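Local coordinates for succinate dehydrogenase subunit A (Mycolicibacterium smegmatis MC2 51, PDB 6LUM), which probably oxidises succinate to fumarate as the flavoprotein subunit of succinate dehydrogenase, carrying flavin-adenine dinucleotide as its redox cofactor, at residues V33-Y38 against F158-Y163; F162-I167 against T179-Y184. All coordinates share one frame; numbering follows the deposited sequence.

Interaction 1: V33-Y38 against F158-Y163. With FAD (flavin-adenine dinucleotide), chain Y.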
loop_
_atom_site.group_PDB
_atom_site.type_symbol
_atom_site.label_atom_id
_atom_site.label_comp_id
_atom_site.label_asym_id
_atom_site.label_seq_id
_atom_site.Cartn_x
_atom_site.Cartn_y
_atom_site.Cartn_z
ATOM N N VAL D 33 12.727 8.978 22.261
ATOM C CA VAL D 33 14.174 9.040 22.429
ATOM C C VAL D 33 14.590 10.498 22.497
ATOM O O VAL D 33 14.240 11.283 21.614
ATOM C CB VAL D 33 14.918 8.333 21.288
ATOM C CG1 VAL D 33 16.355 8.148 21.649
ATOM C CG2 VAL D 33 14.293 7.009 20.993
ATOM N N LEU D 34 15.325 10.863 23.539
ATOM C CA LEU D 34 15.839 12.212 23.703
ATOM C C LEU D 34 17.325 12.215 23.412
ATOM O O LEU D 34 18.040 11.300 23.817
ATOM C CB LEU D 34 15.622 12.747 25.116
ATOM C CG LEU D 34 14.290 12.578 25.820
ATOM C CD1 LEU D 34 14.277 13.466 27.022
ATOM C CD2 LEU D 34 13.181 12.924 24.905
ATOM N N THR D 35 17.792 13.247 22.729
ATOM C CA THR D 35 19.186 13.318 22.341
ATOM C C THR D 35 19.636 14.758 22.504
ATOM O O THR D 35 18.874 15.673 22.204
ATOM C CB THR D 35 19.366 12.887 20.891
ATOM O OG1 THR D 35 18.480 11.813 20.594
ATOM C CG2 THR D 35 20.740 12.356 20.697
ATOM N N LYS D 36 20.850 14.974 22.985
ATOM C CA LYS D 36 21.398 16.318 22.926
ATOM C C LYS D 36 22.048 16.598 21.586
ATOM O O LYS D 36 22.424 17.739 21.317
ATOM C CB LYS D 36 22.407 16.539 24.044
ATOM C CG LYS D 36 23.735 15.961 23.753
ATOM C CD LYS D 36 24.579 15.831 24.977
ATOM C CE LYS D 36 25.123 17.129 25.421
ATOM N NZ LYS D 36 26.018 16.927 26.578
ATOM N N LEU D 37 22.168 15.584 20.740
ATOM C CA LEU D 37 22.753 15.686 19.417
ATOM C C LEU D 37 21.739 15.162 18.423
ATOM O O LEU D 37 20.583 14.932 18.753
ATOM C CB LEU D 37 24.044 14.873 19.301
ATOM C CG LEU D 37 25.159 15.121 20.302
ATOM C CD1 LEU D 37 25.999 13.903 20.434
ATOM C CD2 LEU D 37 25.996 16.268 19.856
ATOM N N TYR D 38 22.170 14.986 17.198
ATOM C CA TYR D 38 21.395 14.168 16.296
ATOM C C TYR D 38 21.844 12.723 16.462
ATOM O O TYR D 38 22.980 12.480 16.859
ATOM C CB TYR D 38 21.561 14.645 14.863
ATOM C CG TYR D 38 20.621 15.773 14.558
ATOM C CD1 TYR D 38 20.887 17.051 14.988
ATOM C CD2 TYR D 38 19.443 15.550 13.886
ATOM C CE1 TYR D 38 20.019 18.073 14.737
ATOM C CE2 TYR D 38 18.572 16.569 13.629
ATOM C CZ TYR D 38 18.866 17.827 14.057
ATOM O OH TYR D 38 17.994 18.849 13.797
ATOM N N PHE D 158 11.900 10.811 17.664
ATOM C CA PHE D 158 13.154 11.372 18.138
ATOM C C PHE D 158 12.925 12.811 18.551
ATOM O O PHE D 158 12.293 13.574 17.820
ATOM C CB PHE D 158 14.229 11.321 17.061
ATOM C CG PHE D 158 14.970 10.035 17.005
ATOM C CD1 PHE D 158 15.898 9.723 17.957
ATOM C CD2 PHE D 158 14.751 9.149 15.985
ATOM C CE1 PHE D 158 16.576 8.551 17.900
ATOM C CE2 PHE D 158 15.427 7.982 15.927
ATOM C CZ PHE D 158 16.341 7.682 16.884
ATOM N N PHE D 159 13.439 13.178 19.709
ATOM C CA PHE D 159 13.416 14.552 20.183
ATOM C C PHE D 159 14.859 15.029 20.168
ATOM O O PHE D 159 15.576 14.894 21.153
ATOM C CB PHE D 159 12.802 14.644 21.564
ATOM C CG PHE D 159 11.334 14.362 21.590
ATOM C CD1 PHE D 159 10.421 15.383 21.484
ATOM C CD2 PHE D 159 10.869 13.076 21.712
ATOM C CE1 PHE D 159 9.092 15.123 21.499
ATOM C CE2 PHE D 159 9.538 12.817 21.723
ATOM C CZ PHE D 159 8.651 13.841 21.616
ATOM N N ASN D 160 15.286 15.578 19.041
ATOM C CA ASN D 160 16.683 15.936 18.855
ATOM C C ASN D 160 16.995 17.256 19.532
ATOM O O ASN D 160 16.209 18.199 19.474
ATOM C CB ASN D 160 17.017 16.030 17.375
ATOM C CG ASN D 160 16.652 14.790 16.622
ATOM O OD1 ASN D 160 17.237 13.740 16.826
ATOM N ND2 ASN D 160 15.680 14.903 15.740
ATOM N N GLU D 161 18.158 17.315 20.169
ATOM C CA GLU D 161 18.622 18.491 20.896
ATOM C C GLU D 161 17.693 18.824 22.061
ATOM O O GLU D 161 17.140 19.913 22.167
ATOM C CB GLU D 161 18.807 19.665 19.944
ATOM C CG GLU D 161 19.968 19.431 19.015
ATOM C CD GLU D 161 20.142 20.518 17.996
ATOM O OE1 GLU D 161 19.238 21.367 17.871
ATOM O OE2 GLU D 161 21.193 20.534 17.328
ATOM N N PHE D 162 17.549 17.842 22.946
ATOM C CA PHE D 162 16.794 17.938 24.189
ATOM C C PHE D 162 17.732 17.541 25.317
ATOM O O PHE D 162 17.917 16.355 25.572
ATOM C CB PHE D 162 15.594 17.008 24.179
ATOM C CG PHE D 162 14.345 17.619 23.654
ATOM C CD1 PHE D 162 14.273 18.075 22.367
ATOM C CD2 PHE D 162 13.229 17.699 24.436
ATOM C CE1 PHE D 162 13.121 18.616 21.881
ATOM C CE2 PHE D 162 12.084 18.237 23.947
ATOM C CZ PHE D 162 12.032 18.693 22.668
ATOM N N TYR D 163 18.307 18.501 26.016
ATOM C CA TYR D 163 19.229 18.180 27.099
ATOM C C TYR D 163 18.428 17.740 28.310
ATOM O O TYR D 163 17.956 18.569 29.081
ATOM C CB TYR D 163 20.099 19.378 27.441
ATOM C CG TYR D 163 21.067 19.771 26.362
ATOM C CD1 TYR D 163 20.621 20.161 25.114
ATOM C CD2 TYR D 163 22.422 19.768 26.595
ATOM C CE1 TYR D 163 21.490 20.514 24.136
ATOM C CE2 TYR D 163 23.298 20.131 25.622
ATOM C CZ TYR D 163 22.828 20.501 24.392
ATOM O OH TYR D 163 23.708 20.863 23.405
HETATM P PA FAD Y . 27.527 7.285 23.169
HETATM O O1A FAD Y . 27.544 6.682 21.786
HETATM O O2A FAD Y . 28.827 7.583 23.877
HETATM O O5B FAD Y . 26.662 8.642 23.117
HETATM C C5B FAD Y . 25.700 8.930 24.129
HETATM C C4B FAD Y . 24.400 9.383 23.478
HETATM O O4B FAD Y . 23.452 9.746 24.486
HETATM C C3B FAD Y . 24.622 10.595 22.586
HETATM O O3B FAD Y . 24.365 10.243 21.220
HETATM C C2B FAD Y . 23.685 11.678 23.103
HETATM O O2B FAD Y . 22.749 12.123 22.112
HETATM C C1B FAD Y . 22.934 11.064 24.276
HETATM N N9A FAD Y . 23.142 11.889 25.492
HETATM C C8A FAD Y . 24.274 11.953 26.219
HETATM N N7A FAD Y . 24.134 12.801 27.269
HETATM C C5A FAD Y . 22.884 13.300 27.223
HETATM C C6A FAD Y . 22.083 14.249 28.030
HETATM N N6A FAD Y . 22.603 14.851 29.127
HETATM N N1A FAD Y . 20.813 14.493 27.636
HETATM C C2A FAD Y . 20.284 13.903 26.549
HETATM N N3A FAD Y . 20.953 13.033 25.771
HETATM C C4A FAD Y . 22.236 12.695 26.050
HETATM N N1 FAD Y . 34.790 0.788 21.699
HETATM C C2 FAD Y . 35.039 -0.376 21.047
HETATM O O2 FAD Y . 34.494 -1.423 21.460
HETATM N N3 FAD Y . 35.849 -0.450 19.976
HETATM C C4 FAD Y . 36.468 0.625 19.473
HETATM O O4 FAD Y . 37.216 0.524 18.475
HETATM C C4X FAD Y . 36.249 1.937 20.127
HETATM N N5 FAD Y . 36.838 3.069 19.682
HETATM C C5X FAD Y . 36.618 4.252 20.301
HETATM C C6 FAD Y . 37.234 5.404 19.824
HETATM C C7 FAD Y . 37.013 6.624 20.454
HETATM C C7M FAD Y . 37.683 7.870 19.936
HETATM C C8 FAD Y . 36.118 6.700 21.639
HETATM C C8M FAD Y . 35.881 8.023 22.319
HETATM C C9 FAD Y . 35.500 5.551 22.119
HETATM C C9A FAD Y . 35.720 4.332 21.489
HETATM N N10 FAD Y . 35.097 3.163 21.969
HETATM C C10 FAD Y . 35.348 1.950 21.302
HETATM C "C1'" FAD Y . 34.210 3.210 23.134
HETATM C "C2'" FAD Y . 32.795 2.833 22.713
HETATM O "O2'" FAD Y . 32.466 3.504 21.490
HETATM C "C3'" FAD Y . 31.784 3.214 23.788
HETATM O "O3'" FAD Y . 31.765 2.204 24.803
HETATM C "C4'" FAD Y . 30.388 3.366 23.195
HETATM O "O4'" FAD Y . 30.470 4.109 21.974
HETATM C "C5'" FAD Y . 29.456 4.083 24.165
HETATM O "O5'" FAD Y . 28.340 4.611 23.451
HETATM P P FAD Y . 26.902 4.748 24.162
HETATM O O1P FAD Y . 25.874 4.079 23.282
HETATM O O2P FAD Y . 27.047 4.329 25.605
HETATM O O3P FAD Y . 26.641 6.337 24.122
#

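Interaction 2: F162-I167 against T179-Y184. With FAD (flavin-adenine dinucleotide), chain Y.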
loop_
_atom_site.group_PDB
_atom_site.type_symbol
_atom_site.label_atom_id
_atom_site.label_comp_id
_atom_site.label_asym_id
_atom_site.label_seq_id
_atom_site.Cartn_x
_atom_site.Cartn_y
_atom_site.Cartn_z
ATOM N N PHE D 162 17.549 17.842 22.946
ATOM C CA PHE D 162 16.794 17.938 24.189
ATOM C C PHE D 162 17.732 17.541 25.317
ATOM O O PHE D 162 17.917 16.355 25.572
ATOM C CB PHE D 162 15.594 17.008 24.179
ATOM C CG PHE D 162 14.345 17.619 23.654
ATOM C CD1 PHE D 162 14.273 18.075 22.367
ATOM C CD2 PHE D 162 13.229 17.699 24.436
ATOM C CE1 PHE D 162 13.121 18.616 21.881
ATOM C CE2 PHE D 162 12.084 18.237 23.947
ATOM C CZ PHE D 162 12.032 18.693 22.668
ATOM N N TYR D 163 18.307 18.501 26.016
ATOM C CA TYR D 163 19.229 18.180 27.099
ATOM C C TYR D 163 18.428 17.740 28.310
ATOM O O TYR D 163 17.956 18.569 29.081
ATOM C CB TYR D 163 20.099 19.378 27.441
ATOM C CG TYR D 163 21.067 19.771 26.362
ATOM C CD1 TYR D 163 20.621 20.161 25.114
ATOM C CD2 TYR D 163 22.422 19.768 26.595
ATOM C CE1 TYR D 163 21.490 20.514 24.136
ATOM C CE2 TYR D 163 23.298 20.131 25.622
ATOM C CZ TYR D 163 22.828 20.501 24.392
ATOM O OH TYR D 163 23.708 20.863 23.405
ATOM N N ALA D 164 18.281 16.433 28.500
ATOM C CA ALA D 164 17.599 15.920 29.679
ATOM C C ALA D 164 18.351 16.303 30.939
ATOM O O ALA D 164 19.444 15.800 31.184
ATOM C CB ALA D 164 17.449 14.406 29.611
ATOM N N LEU D 165 17.761 17.171 31.755
ATOM C CA LEU D 165 18.454 17.759 32.889
ATOM C C LEU D 165 18.103 17.132 34.225
ATOM O O LEU D 165 18.878 17.278 35.171
ATOM C CB LEU D 165 18.161 19.258 32.964
ATOM C CG LEU D 165 18.852 20.102 31.906
ATOM C CD1 LEU D 165 18.457 21.543 32.030
ATOM C CD2 LEU D 165 20.337 19.949 32.043
ATOM N N ASP D 166 16.971 16.449 34.346
ATOM C CA ASP D 166 16.644 15.873 35.643
ATOM C C ASP D 166 15.668 14.728 35.463
ATOM O O ASP D 166 15.058 14.574 34.409
ATOM C CB ASP D 166 16.056 16.923 36.580
ATOM C CG ASP D 166 16.415 16.677 38.019
ATOM O OD1 ASP D 166 15.865 17.374 38.898
ATOM O OD2 ASP D 166 17.252 15.787 38.277
ATOM N N ILE D 167 15.531 13.916 36.507
ATOM C CA ILE D 167 14.465 12.929 36.571
ATOM C C ILE D 167 13.651 13.189 37.827
ATOM O O ILE D 167 14.101 13.847 38.767
ATOM C CB ILE D 167 14.965 11.471 36.545
ATOM C CG1 ILE D 167 15.684 11.121 37.833
ATOM C CG2 ILE D 167 15.875 11.242 35.379
ATOM C CD1 ILE D 167 16.338 9.789 37.775
ATOM N N THR D 179 9.259 8.366 37.436
ATOM C CA THR D 179 8.046 8.685 36.701
ATOM C C THR D 179 8.276 9.576 35.494
ATOM O O THR D 179 7.626 9.383 34.467
ATOM C CB THR D 179 7.029 9.351 37.628
ATOM O OG1 THR D 179 7.606 10.521 38.210
ATOM C CG2 THR D 179 6.637 8.405 38.728
ATOM N N GLY D 180 9.179 10.543 35.573
ATOM C CA GLY D 180 9.334 11.474 34.477
ATOM C C GLY D 180 10.754 11.958 34.313
ATOM O O GLY D 180 11.593 11.820 35.201
ATOM N N VAL D 181 10.998 12.551 33.150
ATOM C CA VAL D 181 12.275 13.146 32.783
ATOM C C VAL D 181 12.021 14.598 32.421
ATOM O O VAL D 181 11.184 14.887 31.560
ATOM C CB VAL D 181 12.929 12.400 31.613
ATOM C CG1 VAL D 181 14.088 13.170 31.096
ATOM C CG2 VAL D 181 13.384 11.050 32.052
ATOM N N ILE D 182 12.725 15.508 33.078
ATOM C CA ILE D 182 12.645 16.933 32.794
ATOM C C ILE D 182 13.788 17.290 31.861
ATOM O O ILE D 182 14.962 17.158 32.229
ATOM C CB ILE D 182 12.702 17.767 34.080
ATOM C CG1 ILE D 182 11.445 17.565 34.912
ATOM C CG2 ILE D 182 12.878 19.214 33.751
ATOM C CD1 ILE D 182 11.540 16.468 35.909
ATOM N N ALA D 183 13.443 17.746 30.661
ATOM C CA ALA D 183 14.373 18.038 29.588
ATOM C C ALA D 183 14.288 19.507 29.210
ATOM O O ALA D 183 13.339 20.205 29.550
ATOM C CB ALA D 183 14.083 17.171 28.364
ATOM N N TYR D 184 15.280 19.964 28.462
ATOM C CA TYR D 184 15.407 21.361 28.072
ATOM C C TYR D 184 15.602 21.410 26.567
ATOM O O TYR D 184 16.646 20.999 26.066
ATOM C CB TYR D 184 16.576 22.009 28.801
ATOM C CG TYR D 184 16.917 23.414 28.388
ATOM C CD1 TYR D 184 16.469 24.492 29.113
ATOM C CD2 TYR D 184 17.722 23.659 27.299
ATOM C CE1 TYR D 184 16.790 25.767 28.752
ATOM C CE2 TYR D 184 18.043 24.932 26.928
ATOM C CZ TYR D 184 17.578 25.982 27.658
ATOM O OH TYR D 184 17.907 27.257 27.285
HETATM P PA FAD Y . 27.527 7.285 23.169
HETATM O O1A FAD Y . 27.544 6.682 21.786
HETATM O O2A FAD Y . 28.827 7.583 23.877
HETATM O O5B FAD Y . 26.662 8.642 23.117
HETATM C C5B FAD Y . 25.700 8.930 24.129
HETATM C C4B FAD Y . 24.400 9.383 23.478
HETATM O O4B FAD Y . 23.452 9.746 24.486
HETATM C C3B FAD Y . 24.622 10.595 22.586
HETATM O O3B FAD Y . 24.365 10.243 21.220
HETATM C C2B FAD Y . 23.685 11.678 23.103
HETATM O O2B FAD Y . 22.749 12.123 22.112
HETATM C C1B FAD Y . 22.934 11.064 24.276
HETATM N N9A FAD Y . 23.142 11.889 25.492
HETATM C C8A FAD Y . 24.274 11.953 26.219
HETATM N N7A FAD Y . 24.134 12.801 27.269
HETATM C C5A FAD Y . 22.884 13.300 27.223
HETATM C C6A FAD Y . 22.083 14.249 28.030
HETATM N N6A FAD Y . 22.603 14.851 29.127
HETATM N N1A FAD Y . 20.813 14.493 27.636
HETATM C C2A FAD Y . 20.284 13.903 26.549
HETATM N N3A FAD Y . 20.953 13.033 25.771
HETATM C C4A FAD Y . 22.236 12.695 26.050
HETATM N N1 FAD Y . 34.790 0.788 21.699
HETATM C C2 FAD Y . 35.039 -0.376 21.047
HETATM O O2 FAD Y . 34.494 -1.423 21.460
HETATM N N3 FAD Y . 35.849 -0.450 19.976
HETATM C C4 FAD Y . 36.468 0.625 19.473
HETATM O O4 FAD Y . 37.216 0.524 18.475
HETATM C C4X FAD Y . 36.249 1.937 20.127
HETATM N N5 FAD Y . 36.838 3.069 19.682
HETATM C C5X FAD Y . 36.618 4.252 20.301
HETATM C C6 FAD Y . 37.234 5.404 19.824
HETATM C C7 FAD Y . 37.013 6.624 20.454
HETATM C C7M FAD Y . 37.683 7.870 19.936
HETATM C C8 FAD Y . 36.118 6.700 21.639
HETATM C C8M FAD Y . 35.881 8.023 22.319
HETATM C C9 FAD Y . 35.500 5.551 22.119
HETATM C C9A FAD Y . 35.720 4.332 21.489
HETATM N N10 FAD Y . 35.097 3.163 21.969
HETATM C C10 FAD Y . 35.348 1.950 21.302
HETATM C "C1'" FAD Y . 34.210 3.210 23.134
HETATM C "C2'" FAD Y . 32.795 2.833 22.713
HETATM O "O2'" FAD Y . 32.466 3.504 21.490
HETATM C "C3'" FAD Y . 31.784 3.214 23.788
HETATM O "O3'" FAD Y . 31.765 2.204 24.803
HETATM C "C4'" FAD Y . 30.388 3.366 23.195
HETATM O "O4'" FAD Y . 30.470 4.109 21.974
HETATM C "C5'" FAD Y . 29.456 4.083 24.165
HETATM O "O5'" FAD Y . 28.340 4.611 23.451
HETATM P P FAD Y . 26.902 4.748 24.162
HETATM O O1P FAD Y . 25.874 4.079 23.282
HETATM O O2P FAD Y . 27.047 4.329 25.605
HETATM O O3P FAD Y . 26.641 6.337 24.122
#

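Interaction 1: V33-Y38 against F158-Y163
Each segment lays a CB over the face of a tyrosine belonging to the other. Lys36 CB sits 3.9 Å from the centroid of the Tyr163 ring and almost on its normal, a CH-pi contact. The bend at chi3 (-75°) places Lys36 CE 3.5 Å from Tyr163 CE2, while Lys36 CD packs 3.8 Å from C5A of the FAD adenine. In the reverse sense, Asn160 CB stands over the Tyr38 ring, offset toward the rim and 4.2 Å from its centroid; the Asn160 amide stacks on that ring with planes 15° apart. The backbones run parallel, 14° apart, bonded from Phe159 N to Val33 O (2.8 Å) and from Thr35 N to Phe159 O (3.2 Å). Farther along, Phe162 N donates to Thr35 O at 2.6 Å. The polar ends find their partners beyond the two segments: Lys36 NZ forms a salt bridge with Glu510, Tyr38 OH bonds to Glu134 of subunit B, and Glu161 OE2 pairs with Arg74 of subunit B. Within this chain strand 157-160 is the outermost strand of the parallel Rossmann-type sheet, next to strand 31-35, with helix 16-28 against Val33 and Phe158, and strands 175-185 and 191-195 against Leu34.

Interaction 2: F162-I167 against T179-Y184
The Phe162 ring presents its edge to Ala183 CB, which lies near the ring plane 4.1 Å from Phe162 CD2, while Phe159 CB lies over the centre of one face. Tyr163 likewise turns its edge to a neighbour: Tyr184 O is close to the ring plane, 4.2 Å from Tyr163 CD1. At Tyr184 it is CB that touches Leu165 CD1, the two side chains lying side by side and pointing the same way; chi1 of 174° sets CG anti to the backbone N, and the far end of the ring leads away from strand 162-167. Next to Ala183, Ala164 CB meets Val181 CG1 at 3.9 Å.

The backbone shows one clear irregularity. Ile182 O accepts two in-plane bonds, from Leu165 N at 2.8 Å and Asp166 N at 3.0 Å, while Ile182 N donates back to Asp166 O (2.8 Å) from above that carbonyl's plane. Two residues facing one define a classic beta bulge, and the psi of -21° at Leu165 fits its first position. Ala164 N, just before the bulge, makes a weak bond of 3.3 Å to FAD N1A. A bulged antiparallel hairpin beside the adenine, continued by strand 191-195 on Val181, matches the three-stranded meander found in FAD-binding Rossmann-type domains of the glutathione reductase and succinate dehydrogenase kind.

How the interactions relate
From the N terminus, the first contact strand is 31-35, which follows strands 3-6 and 9-12 and helix 16-28; 119 residues, largely helix and loop, then separate the two segments of interaction 1, which closes that long excursion by pairing 158-163 with 33-38. Phe162 and Tyr163 belong to both contacts, so interaction 2 starts where interaction 1 finishes and closes a short hairpin with 11 residues between its segments. The closures follow in series, neither nested nor crossed. Their centres are 11 Å apart, and Leu34 bridges them: its CD1 lies 3.9 Å from Ala183 CB, with Val181 and Ala164 also in contact. The parallel sheet and the antiparallel strands are thereby joined beside the FAD adenine.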